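Local coordinates for Lmo0547 protein (Listeria monocytogenes, PDB 4R9N) that probably regulates transcription, binding a carbohydrate effector through a Rossmann-like domain and DNA through a separate region, as members of the SorC family do, at residues A[16-21]-A[46-51]; A[62-67]-A[100-105]; A[141-146]-A[209-214]. All coordinates share one frame; numbering follows the deposited sequence. Where two conformers were deposited one is given.

Interaction 1: residues A[16-21]-A[46-51]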
loop_
_atom_site.group_PDB
_atom_site.type_symbol
_atom_site.label_atom_id
_atom_site.label_comp_id
_atom_site.label_asym_id
_atom_site.label_seq_id
_atom_site.Cartn_x
_atom_site.Cartn_y
_atom_site.Cartn_z
ATOM N N GLY A 16 9.189 -14.299 7.766
ATOM C CA GLY A 16 10.290 -14.223 6.801
ATOM C C GLY A 16 10.461 -12.819 6.214
ATOM O O GLY A 16 10.722 -12.679 5.009
ATOM N N LEU A 17 10.308 -11.769 7.040
ATOM C CA LEU A 17 10.554 -10.412 6.585
ATOM C C LEU A 17 12.012 -9.993 6.536
ATOM O O LEU A 17 12.864 -10.420 7.318
ATOM C CB LEU A 17 9.783 -9.407 7.440
ATOM C CG LEU A 17 8.267 -9.722 7.523
ATOM C CD1 LEU A 17 7.623 -9.027 8.703
ATOM C CD2 LEU A 17 7.563 -9.371 6.223
ATOM N N GLU A 18 12.284 -9.062 5.645
ATOM C CA GLU A 18 13.545 -8.345 5.636
ATOM C C GLU A 18 13.661 -7.481 6.910
ATOM O O GLU A 18 14.737 -7.430 7.586
ATOM C CB GLU A 18 13.608 -7.513 4.346
ATOM C CG GLU A 18 14.826 -6.633 4.164
ATOM C CD GLU A 18 14.717 -5.749 2.920
ATOM O OE1 GLU A 18 13.911 -6.061 2.010
ATOM O OE2 GLU A 18 15.411 -4.713 2.865
ATOM N N GLU A 19 12.588 -6.794 7.263
ATOM C CA GLU A 19 12.572 -5.959 8.443
ATOM C C GLU A 19 11.179 -5.699 8.978
ATOM O O GLU A 19 10.222 -5.545 8.215
ATOM C CB GLU A 19 13.264 -4.606 8.186
ATOM C CG GLU A 19 13.403 -3.785 9.476
ATOM C CD GLU A 19 14.064 -2.423 9.313
ATOM O OE1 GLU A 19 14.246 -1.954 8.158
ATOM O OE2 GLU A 19 14.440 -1.798 10.362
ATOM N N ALA A 20 11.058 -5.618 10.289
ATOM C CA ALA A 20 9.831 -5.185 10.948
ATOM C C ALA A 20 10.149 -3.982 11.816
ATOM O O ALA A 20 11.104 -4.021 12.608
ATOM C CB ALA A 20 9.184 -6.338 11.723
ATOM N N ILE A 21 9.414 -2.890 11.623
ATOM C CA ILE A 21 9.554 -1.723 12.443
ATOM C C ILE A 21 8.323 -1.596 13.345
ATOM O O ILE A 21 7.182 -1.511 12.838
ATOM C CB ILE A 21 9.656 -0.487 11.547
ATOM C CG1 ILE A 21 10.906 -0.599 10.662
ATOM C CG2 ILE A 21 9.641 0.746 12.439
ATOM C CD1 ILE A 21 10.780 0.134 9.324
ATOM N N SER A 46 12.249 7.486 5.590
ATOM C CA SER A 46 12.997 8.532 4.859
ATOM C C SER A 46 14.439 8.080 4.700
ATOM O O SER A 46 15.067 8.290 3.656
ATOM C CB SER A 46 12.941 9.898 5.577
ATOM O OG SER A 46 13.511 9.761 6.849
ATOM N N LYS A 47 14.948 7.363 5.685
ATOM C CA LYS A 47 16.337 6.865 5.629
ATOM C C LYS A 47 16.612 5.780 4.555
ATOM O O LYS A 47 17.642 5.768 3.925
ATOM C CB LYS A 47 16.755 6.309 6.990
ATOM C CG LYS A 47 17.335 7.351 7.930
ATOM C CD LYS A 47 16.333 7.970 8.834
ATOM C CE LYS A 47 16.947 8.294 10.220
ATOM N NZ LYS A 47 17.737 9.552 10.143
ATOM N N ARG A 48 15.652 4.905 4.343
ATOM C CA ARG A 48 15.695 3.907 3.331
ATOM C C ARG A 48 15.504 4.542 1.956
ATOM O O ARG A 48 16.215 4.202 0.942
ATOM C CB ARG A 48 14.558 2.935 3.610
ATOM C CG ARG A 48 14.659 1.605 3.001
ATOM C CD ARG A 48 13.507 0.743 3.477
ATOM N NE ARG A 48 13.907 -0.228 4.476
ATOM C CZ ARG A 48 14.450 -1.400 4.186
ATOM N NH1 ARG A 48 14.710 -1.725 2.910
ATOM N NH2 ARG A 48 14.734 -2.243 5.176
ATOM N N ILE A 49 14.526 5.438 1.884
ATOM C CA ILE A 49 14.207 6.090 0.595
ATOM C C ILE A 49 15.404 6.886 0.080
ATOM O O ILE A 49 15.588 6.995 -1.172
ATOM C CB ILE A 49 12.956 7.017 0.738
ATOM C CG1 ILE A 49 11.719 6.142 0.886
ATOM C CG2 ILE A 49 12.794 8.005 -0.413
ATOM C CD1 ILE A 49 10.500 6.837 1.562
ATOM N N ALA A 50 16.183 7.469 1.010
ATOM C CA ALA A 50 17.434 8.201 0.621
ATOM C C ALA A 50 18.335 7.380 -0.244
ATOM O O ALA A 50 19.087 7.934 -1.042
ATOM C CB ALA A 50 18.202 8.718 1.840
ATOM N N LYS A 51 18.301 6.086 -0.059
ATOM C CA LYS A 51 19.161 5.163 -0.790
ATOM C C LYS A 51 18.662 4.660 -2.149
ATOM O O LYS A 51 19.428 3.961 -2.853
ATOM C CB LYS A 51 19.484 3.955 0.110
ATOM C CG LYS A 51 20.347 4.357 1.317
ATOM C CD LYS A 51 20.375 3.269 2.378
ATOM C CE LYS A 51 21.776 2.710 2.623
ATOM N NZ LYS A 51 21.745 1.432 3.395
HETATM O O HOH W 1 13.697 0.686 6.937
#
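Glu18, Glu19 and Arg48 all turn CG away from the backbone N at chi1 (177°, -173° and -160°), and this sends three long side chains into the gap between backbones whose nearest CA atoms, those of Glu19 and Arg48, lie 11.5 Å apart. Both glutamates are extended beyond CG, whereas the arginine bends at chi3 and presents the edge of its guanidinium to them. Glu18 and Arg48 approach from opposite directions: NH1 of Arg48 donates to OE2 of Glu18 at 3.1 Å, meeting that oxygen from above the carboxylate plane, and NH2 adds a weak second bond to the same oxygen. Glu19 and Arg48 instead slide past each other in opposite directions. Here NH2 of Arg48 reaches OE1 of Glu19 at 3.0 Å in a nearly straight bond, with the oxygen lying in the guanidinium plane. A water finishes the rim of the group: it accepts from NE of Arg48 at 2.6 Å and donates to OE1 of Glu19 at 3.0 Å.

The contact ties the start of strand 19-23, an outermost strand of the parallel sheet, to the C-terminal part of helix 30-49. Arg48 touches Val242 of the neighbouring strand 242-246, and also Met147 and Thr217 at the starts of strands 147-151 and 217-221. Arginine suits this post because its aliphatic part can run past Val242 and Met147 while its planar head offers several N-H groups. Glu18, from the exposed loop before the strand, and Glu19, its first residue, supply the matching length and charge. With NE, NH1 and NH2 all engaged in or near one plane, the guanidinium is restrained in rotation, and two carboxylates close to it would be expected to stabilise its positive charge.

Interaction 2: residues A[62-67]-A[100-105]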
loop_
_atom_site.group_PDB
_atom_site.type_symbol
_atom_site.label_atom_id
_atom_site.label_comp_id
_atom_site.label_asym_id
_atom_site.label_seq_id
_atom_site.Cartn_x
_atom_site.Cartn_y
_atom_site.Cartn_z
ATOM N N THR A 62 -3.831 5.809 5.132
ATOM C CA THR A 62 -2.607 5.605 5.855
ATOM C C THR A 62 -1.365 6.201 5.120
ATOM O O THR A 62 -0.506 6.908 5.687
ATOM C CB THR A 62 -2.404 4.093 6.134
ATOM O OG1 THR A 62 -3.512 3.562 6.899
ATOM C CG2 THR A 62 -1.215 3.908 6.904
ATOM N N ILE A 63 -1.291 5.943 3.849
ATOM C CA ILE A 63 -0.236 6.558 3.024
ATOM C C ILE A 63 -0.364 8.107 2.960
ATOM O O ILE A 63 0.644 8.789 2.932
ATOM C CB ILE A 63 -0.235 5.915 1.648
ATOM C CG1 ILE A 63 0.236 4.446 1.829
ATOM C CG2 ILE A 63 0.758 6.600 0.713
ATOM C CD1 ILE A 63 -0.065 3.659 0.644
ATOM N N ARG A 64 -1.594 8.626 2.901
ATOM C CA ARG A 64 -1.794 10.087 2.960
ATOM C C ARG A 64 -1.172 10.684 4.254
ATOM O O ARG A 64 -0.434 11.668 4.221
ATOM C CB ARG A 64 -3.249 10.415 2.795
ATOM C CG ARG A 64 -3.543 11.888 2.973
ATOM C CD ARG A 64 -3.176 12.586 1.673
ATOM N NE ARG A 64 -1.926 13.238 1.787
ATOM C CZ ARG A 64 -1.340 13.938 0.836
ATOM N NH1 ARG A 64 -0.214 14.552 1.166
ATOM N NH2 ARG A 64 -1.842 14.006 -0.400
ATOM N N LYS A 65 -1.443 10.051 5.399
ATOM C CA LYS A 65 -0.833 10.460 6.638
ATOM C C LYS A 65 0.711 10.395 6.609
ATOM O O LYS A 65 1.411 11.308 7.054
ATOM C CB LYS A 65 -1.437 9.652 7.801
ATOM C CG LYS A 65 -2.855 10.080 8.149
ATOM C CD LYS A 65 -3.540 9.147 9.143
ATOM C CE LYS A 65 -4.984 9.609 9.458
ATOM N NZ LYS A 65 -4.967 10.954 10.109
ATOM N N PHE A 66 1.235 9.289 6.122
ATOM C CA PHE A 66 2.688 9.134 5.909
ATOM C C PHE A 66 3.230 10.296 5.131
ATOM O O PHE A 66 4.235 10.912 5.488
ATOM C CB PHE A 66 2.947 7.806 5.215
ATOM C CG PHE A 66 4.322 7.638 4.659
ATOM C CD1 PHE A 66 5.391 7.273 5.472
ATOM C CD2 PHE A 66 4.547 7.811 3.309
ATOM C CE1 PHE A 66 6.649 7.081 4.926
ATOM C CE2 PHE A 66 5.799 7.634 2.778
ATOM C CZ PHE A 66 6.851 7.280 3.605
ATOM N N ALA A 67 2.593 10.584 4.018
ATOM C CA ALA A 67 3.054 11.714 3.186
ATOM C C ALA A 67 2.978 13.075 3.880
ATOM O O ALA A 67 3.848 13.891 3.727
ATOM C CB ALA A 67 2.321 11.712 1.849
ATOM N N CYS A 100 1.938 11.384 -4.579
ATOM C CA CYS A 100 3.224 11.374 -5.259
ATOM C C CYS A 100 3.719 12.787 -5.502
ATOM O O CYS A 100 4.925 13.064 -5.338
ATOM C CB CYS A 100 3.206 10.588 -6.585
ATOM S SG CYS A 100 3.088 8.825 -6.333
ATOM N N TYR A 101 2.836 13.665 -5.939
ATOM C CA TYR A 101 3.202 15.048 -6.177
ATOM C C TYR A 101 3.657 15.716 -4.859
ATOM O O TYR A 101 4.673 16.408 -4.824
ATOM C CB TYR A 101 2.055 15.810 -6.799
ATOM C CG TYR A 101 2.488 17.208 -7.210
ATOM C CD1 TYR A 101 2.177 18.298 -6.427
ATOM C CD2 TYR A 101 3.214 17.411 -8.361
ATOM C CE1 TYR A 101 2.600 19.570 -6.766
ATOM C CE2 TYR A 101 3.615 18.693 -8.732
ATOM C CZ TYR A 101 3.311 19.754 -7.903
ATOM O OH TYR A 101 3.660 21.050 -8.221
ATOM N N ASP A 102 2.892 15.532 -3.783
ATOM C CA ASP A 102 3.250 16.118 -2.522
ATOM C C ASP A 102 4.625 15.620 -2.023
ATOM O O ASP A 102 5.408 16.433 -1.433
ATOM C CB ASP A 102 2.187 15.883 -1.462
ATOM C CG ASP A 102 0.871 16.581 -1.762
ATOM O OD1 ASP A 102 0.832 17.565 -2.547
ATOM O OD2 ASP A 102 -0.155 16.142 -1.184
ATOM N N LEU A 103 4.912 14.315 -2.158
ATOM C CA LEU A 103 6.245 13.797 -1.836
ATOM C C LEU A 103 7.322 14.403 -2.762
ATOM O O LEU A 103 8.419 14.762 -2.296
ATOM C CB LEU A 103 6.300 12.260 -1.923
ATOM C CG LEU A 103 5.504 11.531 -0.824
ATOM C CD1 LEU A 103 5.373 10.057 -1.186
ATOM C CD2 LEU A 103 6.162 11.745 0.532
ATOM N N LYS A 104 6.982 14.627 -4.021
ATOM C CA LYS A 104 7.948 15.184 -4.979
ATOM C C LYS A 104 8.326 16.600 -4.569
ATOM O O LYS A 104 9.495 17.028 -4.708
ATOM C CB LYS A 104 7.337 15.204 -6.369
ATOM C CG LYS A 104 8.145 15.920 -7.447
ATOM C CD LYS A 104 7.386 17.070 -8.097
ATOM C CE LYS A 104 7.979 17.519 -9.436
ATOM N NZ LYS A 104 7.724 16.545 -10.542
ATOM N N LYS A 105 7.322 17.363 -4.132
ATOM C CA LYS A 105 7.571 18.750 -3.663
ATOM C C LYS A 105 8.488 18.770 -2.416
ATOM O O LYS A 105 9.392 19.653 -2.297
ATOM C CB LYS A 105 6.265 19.425 -3.289
ATOM C CG LYS A 105 5.401 19.870 -4.429
ATOM C CD LYS A 105 4.008 20.156 -3.885
ATOM C CE LYS A 105 3.788 21.609 -3.501
ATOM N NZ LYS A 105 2.989 22.308 -4.540
#
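Polar and apolar contacts both join helix 61-69 to helix 96-107, and the polar one is a salt bridge between Arg64 and Asp102. NH1 and NH2 of Arg64 grip a single oxygen end-on, each lying 2.8 Å from OD2 of Asp102. Neither bond is straight, at 138° apiece, since the two facing N-H bonds run nearly parallel and a single oxygen between them is met off-line by both. The side chains cross at about a right angle, with the guanidinium and carboxylate planes 52° apart. Arg64 gets there by folding at chi2 (80°) and again at chi3, bringing its head across to the neighbouring helix; the short aspartate needs only to point toward it.

The apolar contact pairs CB of Ala67 with CD2 of Leu103 at 4.1 Å. Alanine lets the helices come near, with the CA atoms of Ala67 and Leu103 6.3 Å apart, and the branched leucine fills the interface and reaches on to Ile80 of strand 79-82 and to Phe70. These helices follow successive strands of the Rossmann-like sheet.

Further bonds fix both ends of the ion pair: Arg64 also binds Asn68 and the carbonyl of Asp93, while OD1 of Asp102 receives Gln98. Both carboxylate oxygens thus accept hydrogen bonds, OD2 two of them, and the positive guanidinium would probably help keep Asp102 ionised.

Interaction 3: residues A[141-146]-A[209-214]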
loop_
_atom_site.group_PDB
_atom_site.type_symbol
_atom_site.label_atom_id
_atom_site.label_comp_id
_atom_site.label_asym_id
_atom_site.label_seq_id
_atom_site.Cartn_x
_atom_site.Cartn_y
_atom_site.Cartn_z
ATOM N N GLU A 141 7.107 1.625 -15.652
ATOM C CA GLU A 141 7.964 2.256 -14.622
ATOM C C GLU A 141 7.588 1.830 -13.225
ATOM O O GLU A 141 8.475 1.518 -12.416
ATOM C CB GLU A 141 7.961 3.780 -14.765
ATOM C CG GLU A 141 8.724 4.220 -15.990
ATOM C CD GLU A 141 8.447 5.642 -16.506
ATOM O OE1 GLU A 141 7.599 6.391 -15.961
ATOM O OE2 GLU A 141 9.058 5.991 -17.553
ATOM N N GLY A 142 6.284 1.650 -12.962
ATOM C CA GLY A 142 5.864 1.159 -11.631
ATOM C C GLY A 142 6.404 -0.238 -11.341
ATOM O O GLY A 142 6.709 -0.604 -10.188
ATOM N N LYS A 143 6.460 -1.063 -12.394
ATOM C CA LYS A 143 6.828 -2.456 -12.214
ATOM C C LYS A 143 8.272 -2.552 -11.869
ATOM O O LYS A 143 8.689 -3.561 -11.283
ATOM C CB LYS A 143 6.518 -3.294 -13.463
ATOM C CG LYS A 143 5.054 -3.417 -13.809
ATOM C CD LYS A 143 4.834 -4.095 -15.179
ATOM C CE LYS A 143 3.432 -3.825 -15.725
ATOM N NZ LYS A 143 3.081 -4.643 -16.937
ATOM N N THR A 144 9.044 -1.554 -12.247
ATOM C CA THR A 144 10.503 -1.579 -12.040
ATOM C C THR A 144 11.033 -0.753 -10.926
ATOM O O THR A 144 12.234 -0.571 -10.790
ATOM C CB THR A 144 11.208 -1.273 -13.371
ATOM O OG1 THR A 144 10.861 0.040 -13.809
ATOM C CG2 THR A 144 10.796 -2.280 -14.392
ATOM N N VAL A 145 10.175 -0.258 -10.019
ATOM C CA VAL A 145 10.691 0.571 -8.919
ATOM C C VAL A 145 11.555 -0.250 -7.998
ATOM O O VAL A 145 11.352 -1.456 -7.884
ATOM C CB VAL A 145 9.554 1.302 -8.117
ATOM C CG1 VAL A 145 8.774 2.267 -9.046
ATOM C CG2 VAL A 145 8.612 0.295 -7.494
ATOM N N ASP A 146 12.495 0.413 -7.336
ATOM C CA ASP A 146 13.410 -0.225 -6.378
ATOM C C ASP A 146 12.619 -0.642 -5.129
ATOM O O ASP A 146 12.933 -1.638 -4.442
ATOM C CB ASP A 146 14.497 0.757 -5.942
ATOM C CG ASP A 146 15.579 1.040 -7.023
ATOM O OD1 ASP A 146 15.751 0.299 -8.010
ATOM O OD2 ASP A 146 16.226 2.091 -6.876
ATOM N N LEU A 209 -0.867 -7.813 -7.988
ATOM C CA LEU A 209 -0.150 -8.440 -6.858
ATOM C C LEU A 209 1.079 -9.211 -7.299
ATOM O O LEU A 209 2.126 -9.186 -6.610
ATOM C CB LEU A 209 -1.047 -9.358 -6.017
ATOM C CG LEU A 209 -2.202 -8.587 -5.402
ATOM C CD1 LEU A 209 -3.085 -9.498 -4.590
ATOM C CD2 LEU A 209 -1.752 -7.421 -4.551
ATOM N N GLU A 210 1.013 -9.875 -8.436
ATOM C CA GLU A 210 2.205 -10.574 -8.900
ATOM C C GLU A 210 3.328 -9.640 -9.306
ATOM O O GLU A 210 4.499 -9.922 -9.057
ATOM C CB GLU A 210 1.883 -11.563 -9.999
ATOM C CG GLU A 210 1.138 -12.769 -9.454
ATOM C CD GLU A 210 2.028 -13.917 -8.926
ATOM O OE1 GLU A 210 2.916 -13.749 -8.043
ATOM O OE2 GLU A 210 1.786 -15.045 -9.385
ATOM N N GLU A 211 2.970 -8.491 -9.863
ATOM C CA GLU A 211 3.937 -7.442 -10.127
ATOM C C GLU A 211 4.534 -6.897 -8.851
ATOM O O GLU A 211 5.702 -6.639 -8.797
ATOM C CB GLU A 211 3.331 -6.351 -10.927
ATOM C CG GLU A 211 3.134 -6.784 -12.378
ATOM C CD GLU A 211 2.113 -5.998 -13.162
ATOM O OE1 GLU A 211 1.508 -5.022 -12.652
ATOM O OE2 GLU A 211 1.886 -6.440 -14.326
ATOM N N LEU A 212 3.706 -6.710 -7.817
ATOM C CA LEU A 212 4.177 -6.221 -6.561
ATOM C C LEU A 212 5.181 -7.199 -5.933
ATOM O O LEU A 212 6.188 -6.782 -5.342
ATOM C CB LEU A 212 2.994 -5.994 -5.607
ATOM C CG LEU A 212 3.282 -5.436 -4.207
ATOM C CD1 LEU A 212 3.655 -3.966 -4.293
ATOM C CD2 LEU A 212 2.102 -5.668 -3.268
ATOM N N LYS A 213 4.908 -8.490 -6.062
ATOM C CA LYS A 213 5.771 -9.483 -5.507
ATOM C C LYS A 213 7.178 -9.454 -6.160
ATOM O O LYS A 213 8.140 -9.839 -5.536
ATOM C CB LYS A 213 5.117 -10.857 -5.646
ATOM C CG LYS A 213 5.644 -11.854 -4.646
ATOM C CD LYS A 213 4.884 -13.170 -4.689
ATOM C CE LYS A 213 5.461 -14.142 -3.650
ATOM N NZ LYS A 213 6.906 -14.438 -3.879
ATOM N N ASN A 214 7.306 -8.932 -7.357
ATOM C CA ASN A 214 8.580 -8.820 -8.013
ATOM C C ASN A 214 9.381 -7.555 -7.644
ATOM O O ASN A 214 10.538 -7.426 -8.008
ATOM C CB ASN A 214 8.398 -8.921 -9.511
ATOM C CG ASN A 214 8.166 -10.340 -9.973
ATOM O OD1 ASN A 214 8.659 -11.320 -9.374
ATOM N ND2 ASN A 214 7.445 -10.464 -11.065
HETATM O O HOH W 2 7.116 -5.794 -10.909
HETATM O O HOH W 3 3.180 -7.920 -16.049
#
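Lys143 lies against Glu211 mainly through its aliphatic end, CE approaching OE2 of Glu211 to 3.3 Å. The salt bridge itself is loose, with NZ of Lys143 3.4 Å from that same oxygen and the hydrogen bond weak. A stronger partner holds the ammonium group, for NZ also pairs with Glu140 one turn back on its own helix. OE2 of Glu211 finds a closer donor in a water at 2.6 Å, which in turn accepts a weak bond from NZ of Lys143. The other oxygen, OE1 of Glu211, takes the backbone N-H of Ser208, just ahead of the helix. In both side chains CG is anti to the carbonyl carbon (chi1 -65° in Lys143, -74° in Glu211), which carries the extended chains obliquely across one another and brings CE rather than NZ closest to OE2.

In the fold, this is where two connections of the parallel, Rossmann-like sheet meet: helix 133-143 runs into strand 147-151, and helix 209-213 precedes the adjacent strand 217-221. A second water joins the two backbones, donating to O of Lys143 at 2.8 Å and to O of Glu211 at 2.7 Å, and so serves two carbonyls near the ends of their helices.

Close to the end of helix 133-143, threonine suits its position because its short hydroxyl can fold back onto the last turn. O of Glu141 accepts two bonds from Thr144, one from N and one from OG1, each 3.1 Å long and both arriving from the same face of the peptide plane.

The three contacts follow one another along the chain, each closing before the next opens. Their centres lie about 17 Å apart for interactions 1 and 2 and for 1 and 3, and about 19 Å for 2 and 3. Interactions 1 and 2 touch, CD1 of Ile49 meeting CZ of Phe66 at 4.2 Å; interaction 3 touches neither. One parallel sheet relates all three: interaction 1 includes outermost strand 19-23, interaction 2 joins the helices that come before and after strand 79-82 in the chain, and interaction 3 precedes central strands 147-151 and 217-221. The contacts thus hold helices and loops to different parts of one Rossmann-like domain, whose sugar-binding role is inferred from its family.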